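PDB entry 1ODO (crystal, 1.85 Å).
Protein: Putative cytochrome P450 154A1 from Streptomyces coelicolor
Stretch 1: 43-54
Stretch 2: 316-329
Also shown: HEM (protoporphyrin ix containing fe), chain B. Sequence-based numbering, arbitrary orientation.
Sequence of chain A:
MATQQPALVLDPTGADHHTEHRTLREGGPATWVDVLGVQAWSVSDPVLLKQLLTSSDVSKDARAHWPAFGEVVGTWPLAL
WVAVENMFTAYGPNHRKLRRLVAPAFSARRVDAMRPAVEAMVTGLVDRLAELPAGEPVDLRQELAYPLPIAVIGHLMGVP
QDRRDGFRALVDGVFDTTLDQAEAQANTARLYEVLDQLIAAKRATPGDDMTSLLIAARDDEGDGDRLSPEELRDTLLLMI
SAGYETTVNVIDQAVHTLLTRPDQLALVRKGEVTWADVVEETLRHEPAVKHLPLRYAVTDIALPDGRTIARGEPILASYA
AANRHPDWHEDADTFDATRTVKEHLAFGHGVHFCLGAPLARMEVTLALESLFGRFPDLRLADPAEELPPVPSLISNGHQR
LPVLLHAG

Stretch 1 (43-54) VSDPVLLKQLLT
Stretch 2 (316-329) LASYAAANRHPDWH

The contact begins as a short parallel strand pairing and continues as a helix laid against a short helix and the rings of Tyr 319, His 325 and Trp 328. Val 43 (phi/psi -117/124, chi1 t) bridges Ala 317 (-76/115) in parallel register, CA to CA 5.4 Å. Two bonds clamp that register: Val 43 N donates to Leu 316 O at 3.0 Å, and Ser 318 N donates to Val 43 O at 3.1 Å, both nearly straight. One residue thus spends both its polar backbone atoms on the neighbours flanking its partner, and the side chains of Val 43 and Ala 317 share one face of the sheet.

Both stretches then leave the strand pairing. Ser 44 (-124/7, chi1 p) brings its CA within 4.3 Å of the CA of Ala 322, a closeness that small side chains accommodate. Ser 44 CB lies 3.8 Å from Ala 321 CB, and Ser 44 O receives a CA-H contact from Ala 322 CA at 3.1 Å. The helix that supplies these alanines starts at Tyr 319, with Ser 318 at the N-cap position, and a type I turn from Ala 322 to His 325 follows.

Asp 45 (-89/111, chi1 t) points away from stretch 2 and serves its own helix: OD1 accepts from Val 47 N at 3.0 Å, capping the first turn. Asp 45 CA still touches His 325 CD2 at 3.8 Å.

Pro 46 opens the helix and points toward stretch 2, C-gamma endo. Its CD sits 3.6 Å from His 325 CG (chi1 t), while its CB lies over the face of Trp 328 (chi1 t, chi2 7°), 3.9 Å from the six-membered ring centroid and 30° off the normal. This is a CH-pi contact, with Pro 46 CB to Trp 328 CE3 at 3.4 Å. The His 325 ring is itself anchored, since ND1 accepts from Asp 327 N at 3.2 Å.

From here helical periodicity selects the contacts; Val 47 and Leu 48 do not reach stretch 2. Leu 49 (chi1 t, chi2 p) points toward it, setting CD1 3.8 Å from Ala 317 CB and CD2 3.7 Å from Tyr 319 CE2, an apolar fit. Lys 50, m then extended, starts sideways, but its NZ comes to 4.0 Å from Trp 328 CZ2.

Gln 51 and Leu 52 again miss. Leu 53 (m, t), four residues after Leu 49, puts CD1 at the edge of the Tyr 319 ring, 3.6 Å from OH. Tyr 319 OH donates to HEM O1D at 2.5 Å, so the leucines pack against a tyrosine whose polar end is committed to the heme.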

# COMPACT_ATOMS: atom_id res chain seq x y z
N VAL A 43 12.44 -4.65 -11.41
CA VAL A 43 12.32 -3.82 -12.60
C VAL A 43 11.95 -2.40 -12.16
O VAL A 43 10.96 -2.22 -11.46
CB VAL A 43 11.23 -4.35 -13.56
CG1 VAL A 43 11.08 -3.42 -14.75
CG2 VAL A 43 11.58 -5.76 -14.02
N SER A 44 12.75 -1.41 -12.55
CA SER A 44 12.46 -0.04 -12.17
C SER A 44 12.34 0.94 -13.35
O SER A 44 12.23 2.14 -13.15
CB SER A 44 13.49 0.47 -11.15
OG SER A 44 14.82 0.30 -11.60
N ASP A 45 12.37 0.41 -14.57
CA ASP A 45 12.24 1.22 -15.78
C ASP A 45 10.72 1.22 -15.96
O ASP A 45 10.13 0.17 -16.26
CB ASP A 45 12.92 0.52 -16.96
CG ASP A 45 12.65 1.20 -18.30
OD1 ASP A 45 11.76 2.08 -18.36
OD2 ASP A 45 13.32 0.85 -19.29
N PRO A 46 10.05 2.37 -15.76
CA PRO A 46 8.59 2.44 -15.90
C PRO A 46 8.03 2.00 -17.25
O PRO A 46 6.92 1.46 -17.31
CB PRO A 46 8.28 3.90 -15.57
CG PRO A 46 9.51 4.61 -16.00
CD PRO A 46 10.61 3.70 -15.49
N VAL A 47 8.76 2.24 -18.33
CA VAL A 47 8.28 1.85 -19.65
C VAL A 47 8.20 0.33 -19.68
O VAL A 47 7.17 -0.26 -20.04
CB VAL A 47 9.23 2.35 -20.76
CG1 VAL A 47 8.78 1.82 -22.12
CG2 VAL A 47 9.24 3.87 -20.78
N LEU A 48 9.30 -0.32 -19.30
CA LEU A 48 9.36 -1.77 -19.28
C LEU A 48 8.36 -2.33 -18.27
O LEU A 48 7.65 -3.30 -18.55
CB LEU A 48 10.78 -2.22 -18.91
CG LEU A 48 11.00 -3.73 -18.72
CD1 LEU A 48 10.62 -4.47 -20.00
CD2 LEU A 48 12.46 -3.99 -18.36
N LEU A 49 8.28 -1.70 -17.11
CA LEU A 49 7.35 -2.17 -16.09
C LEU A 49 5.91 -2.15 -16.61
O LEU A 49 5.18 -3.13 -16.45
CB LEU A 49 7.50 -1.32 -14.82
CG LEU A 49 6.95 -1.87 -13.50
CD1 LEU A 49 7.31 -3.34 -13.33
CD2 LEU A 49 7.54 -1.04 -12.35
N LYS A 50 5.50 -1.06 -17.25
CA LYS A 50 4.13 -0.98 -17.77
C LYS A 50 3.87 -2.05 -18.82
O LYS A 50 2.75 -2.56 -18.93
CB LYS A 50 3.87 0.40 -18.37
CG LYS A 50 3.67 1.49 -17.32
CD LYS A 50 3.45 2.83 -18.00
CE LYS A 50 3.11 3.92 -17.01
NZ LYS A 50 2.92 5.22 -17.72
N GLN A 51 4.89 -2.40 -19.60
CA GLN A 51 4.72 -3.43 -20.62
C GLN A 51 4.54 -4.78 -19.93
O GLN A 51 3.67 -5.56 -20.30
CB GLN A 51 5.94 -3.47 -21.55
CG GLN A 51 6.16 -2.17 -22.28
CD GLN A 51 7.42 -2.16 -23.12
OE1 GLN A 51 8.43 -2.75 -22.74
NE2 GLN A 51 7.37 -1.48 -24.26
N LEU A 52 5.36 -5.05 -18.92
CA LEU A 52 5.26 -6.32 -18.20
C LEU A 52 3.92 -6.43 -17.47
O LEU A 52 3.31 -7.50 -17.44
CB LEU A 52 6.40 -6.45 -17.19
CG LEU A 52 7.80 -6.57 -17.80
CD1 LEU A 52 8.84 -6.50 -16.70
CD2 LEU A 52 7.91 -7.89 -18.58
N LEU A 53 3.46 -5.32 -16.90
CA LEU A 53 2.19 -5.27 -16.17
C LEU A 53 0.93 -5.37 -17.04
O LEU A 53 -0.18 -5.42 -16.51
CB LEU A 53 2.13 -4.00 -15.32
CG LEU A 53 3.17 -3.89 -14.20
CD1 LEU A 53 3.09 -2.51 -13.53
CD2 LEU A 53 2.92 -4.98 -13.18
N THR A 54 1.09 -5.38 -18.36
CA THR A 54 -0.05 -5.48 -19.26
C THR A 54 0.11 -6.63 -20.25
O THR A 54 -0.70 -6.80 -21.16
CB THR A 54 -0.26 -4.17 -20.07
OG1 THR A 54 0.96 -3.83 -20.75
CG2 THR A 54 -0.68 -3.03 -19.16
N LEU A 316 9.95 -8.61 -9.70
CA LEU A 316 9.59 -7.72 -8.61
C LEU A 316 9.42 -6.28 -9.10
O LEU A 316 10.38 -5.65 -9.53
CB LEU A 316 10.69 -7.74 -7.54
CG LEU A 316 10.46 -6.89 -6.29
CD1 LEU A 316 9.44 -7.57 -5.37
CD2 LEU A 316 11.79 -6.70 -5.57
N ALA A 317 8.19 -5.77 -9.04
CA ALA A 317 7.94 -4.40 -9.50
C ALA A 317 8.45 -3.44 -8.43
O ALA A 317 7.95 -3.44 -7.30
CB ALA A 317 6.44 -4.20 -9.73
N SER A 318 9.46 -2.65 -8.77
CA SER A 318 10.05 -1.69 -7.84
C SER A 318 9.52 -0.29 -8.17
O SER A 318 10.20 0.54 -8.78
CB SER A 318 11.58 -1.74 -7.94
OG SER A 318 12.06 -3.00 -7.48
N TYR A 319 8.28 -0.06 -7.75
CA TYR A 319 7.57 1.20 -7.96
C TYR A 319 8.19 2.50 -7.48
O TYR A 319 8.19 3.49 -8.21
CB TYR A 319 6.16 1.06 -7.38
CG TYR A 319 5.33 0.01 -8.07
CD1 TYR A 319 4.47 -0.81 -7.34
CD2 TYR A 319 5.37 -0.14 -9.46
CE1 TYR A 319 3.67 -1.76 -7.98
CE2 TYR A 319 4.57 -1.08 -10.11
CZ TYR A 319 3.72 -1.88 -9.36
OH TYR A 319 2.92 -2.81 -9.99
N ALA A 320 8.70 2.50 -6.25
CA ALA A 320 9.31 3.70 -5.69
C ALA A 320 10.49 4.16 -6.54
O ALA A 320 10.59 5.35 -6.86
CB ALA A 320 9.76 3.44 -4.26
N ALA A 321 11.37 3.23 -6.90
CA ALA A 321 12.54 3.56 -7.72
C ALA A 321 12.11 4.00 -9.12
O ALA A 321 12.70 4.92 -9.69
CB ALA A 321 13.47 2.36 -7.81
N ALA A 322 11.09 3.34 -9.65
CA ALA A 322 10.58 3.66 -10.98
C ALA A 322 9.96 5.05 -11.04
O ALA A 322 10.10 5.76 -12.04
CB ALA A 322 9.56 2.61 -11.41
N ASN A 323 9.28 5.44 -9.96
CA ASN A 323 8.64 6.76 -9.92
C ASN A 323 9.67 7.88 -10.01
O ASN A 323 9.32 9.02 -10.31
CB ASN A 323 7.84 6.94 -8.63
CG ASN A 323 6.51 6.19 -8.66
OD1 ASN A 323 6.09 5.66 -9.69
ND2 ASN A 323 5.84 6.15 -7.51
N ARG A 324 10.93 7.56 -9.73
CA ARG A 324 12.01 8.55 -9.78
C ARG A 324 12.97 8.33 -10.94
O ARG A 324 14.08 8.87 -10.95
CB ARG A 324 12.79 8.53 -8.46
CG ARG A 324 12.02 9.13 -7.27
CD ARG A 324 12.59 8.62 -5.95
NE ARG A 324 11.98 9.24 -4.77
CZ ARG A 324 12.58 10.16 -4.02
NH1 ARG A 324 13.80 10.58 -4.33
NH2 ARG A 324 11.98 10.64 -2.93
N HIS A 325 12.54 7.53 -11.92
CA HIS A 325 13.38 7.25 -13.09
C HIS A 325 13.57 8.55 -13.88
O HIS A 325 12.61 9.21 -14.25
CB HIS A 325 12.71 6.17 -13.95
CG HIS A 325 13.62 5.56 -14.97
ND1 HIS A 325 14.01 6.23 -16.11
CD2 HIS A 325 14.23 4.35 -15.01
CE1 HIS A 325 14.81 5.45 -16.82
NE2 HIS A 325 14.96 4.31 -16.17
N PRO A 326 14.84 8.92 -14.14
CA PRO A 326 15.20 10.14 -14.87
C PRO A 326 14.66 10.34 -16.28
O PRO A 326 14.66 11.47 -16.79
CB PRO A 326 16.72 10.14 -14.80
CG PRO A 326 17.06 8.69 -14.80
CD PRO A 326 16.04 8.12 -13.83
N ASP A 327 14.22 9.27 -16.94
CA ASP A 327 13.69 9.42 -18.29
C ASP A 327 12.18 9.64 -18.22
O ASP A 327 11.54 9.95 -19.22
CB ASP A 327 14.01 8.20 -19.16
CG ASP A 327 15.15 8.46 -20.14
OD1 ASP A 327 16.09 9.19 -19.78
OD2 ASP A 327 15.10 7.93 -21.27
N TRP A 328 11.62 9.49 -17.02
CA TRP A 328 10.18 9.67 -16.84
C TRP A 328 9.86 11.08 -16.33
O TRP A 328 9.01 11.78 -16.88
CB TRP A 328 9.63 8.64 -15.85
CG TRP A 328 8.13 8.51 -15.89
CD1 TRP A 328 7.27 9.11 -16.78
CD2 TRP A 328 7.32 7.69 -15.04
NE1 TRP A 328 5.98 8.70 -16.54
CE2 TRP A 328 5.98 7.83 -15.48
CE3 TRP A 328 7.59 6.85 -13.96
CZ2 TRP A 328 4.91 7.15 -14.87
CZ3 TRP A 328 6.53 6.18 -13.35
CH2 TRP A 328 5.21 6.33 -13.81
N HIS A 329 10.56 11.47 -15.27
CA HIS A 329 10.38 12.78 -14.65
C HIS A 329 11.71 13.53 -14.50
O HIS A 329 12.70 12.96 -14.05
CB HIS A 329 9.77 12.61 -13.25
CG HIS A 329 8.41 11.98 -13.26
ND1 HIS A 329 7.27 12.69 -13.59
CD2 HIS A 329 8.00 10.72 -12.99
CE1 HIS A 329 6.22 11.88 -13.52
NE2 HIS A 329 6.64 10.69 -13.16
CHA HEM B . -3.40 -3.68 -5.07
CHB HEM B . -7.08 -2.50 -2.19
CHC HEM B . -4.69 1.43 -0.74
CHD HEM B . -1.02 0.23 -3.59
C1A HEM B . -4.62 -3.72 -4.44
C2A HEM B . -5.65 -4.74 -4.60
C3A HEM B . -6.67 -4.42 -3.80
C4A HEM B . -6.32 -3.18 -3.11
CMA HEM B . -7.99 -5.18 -3.60
CAA HEM B . -5.52 -5.96 -5.55
CBA HEM B . -5.92 -5.58 -6.98
CGA HEM B . -5.82 -6.70 -8.01
O1A HEM B . -4.85 -7.52 -7.85
O2A HEM B . -6.66 -6.74 -8.92
C1B HEM B . -6.75 -1.34 -1.54
C2B HEM B . -7.61 -0.68 -0.57
C3B HEM B . -6.94 0.43 -0.15
C4B HEM B . -5.68 0.47 -0.86
CMB HEM B . -8.99 -1.20 -0.13
CAB HEM B . -7.37 1.49 0.88
CBB HEM B . -8.60 2.32 0.45
C1C HEM B . -3.47 1.45 -1.40
C2C HEM B . -2.45 2.49 -1.23
C3C HEM B . -1.41 2.15 -2.03
C4C HEM B . -1.78 0.92 -2.70
CMC HEM B . -2.62 3.71 -0.27
CAC HEM B . -0.04 2.84 -2.27
CBC HEM B . -0.06 4.35 -2.52
C1D HEM B . -1.33 -0.94 -4.24
C2D HEM B . -0.47 -1.64 -5.17
C3D HEM B . -1.13 -2.74 -5.58
C4D HEM B . -2.42 -2.73 -4.92
CMD HEM B . 0.95 -1.18 -5.57
CAD HEM B . -0.59 -3.82 -6.54
CBD HEM B . -0.43 -3.44 -8.02
CGD HEM B . 0.17 -4.65 -8.71
O1D HEM B . 1.34 -4.59 -9.10
O2D HEM B . -0.56 -5.66 -8.80
NA HEM B . -5.06 -2.78 -3.53
NB HEM B . -5.57 -0.62 -1.70
NC HEM B . -3.04 0.51 -2.31
ND HEM B . -2.53 -1.62 -4.09
FE HEM B . -4.04 -1.13 -2.93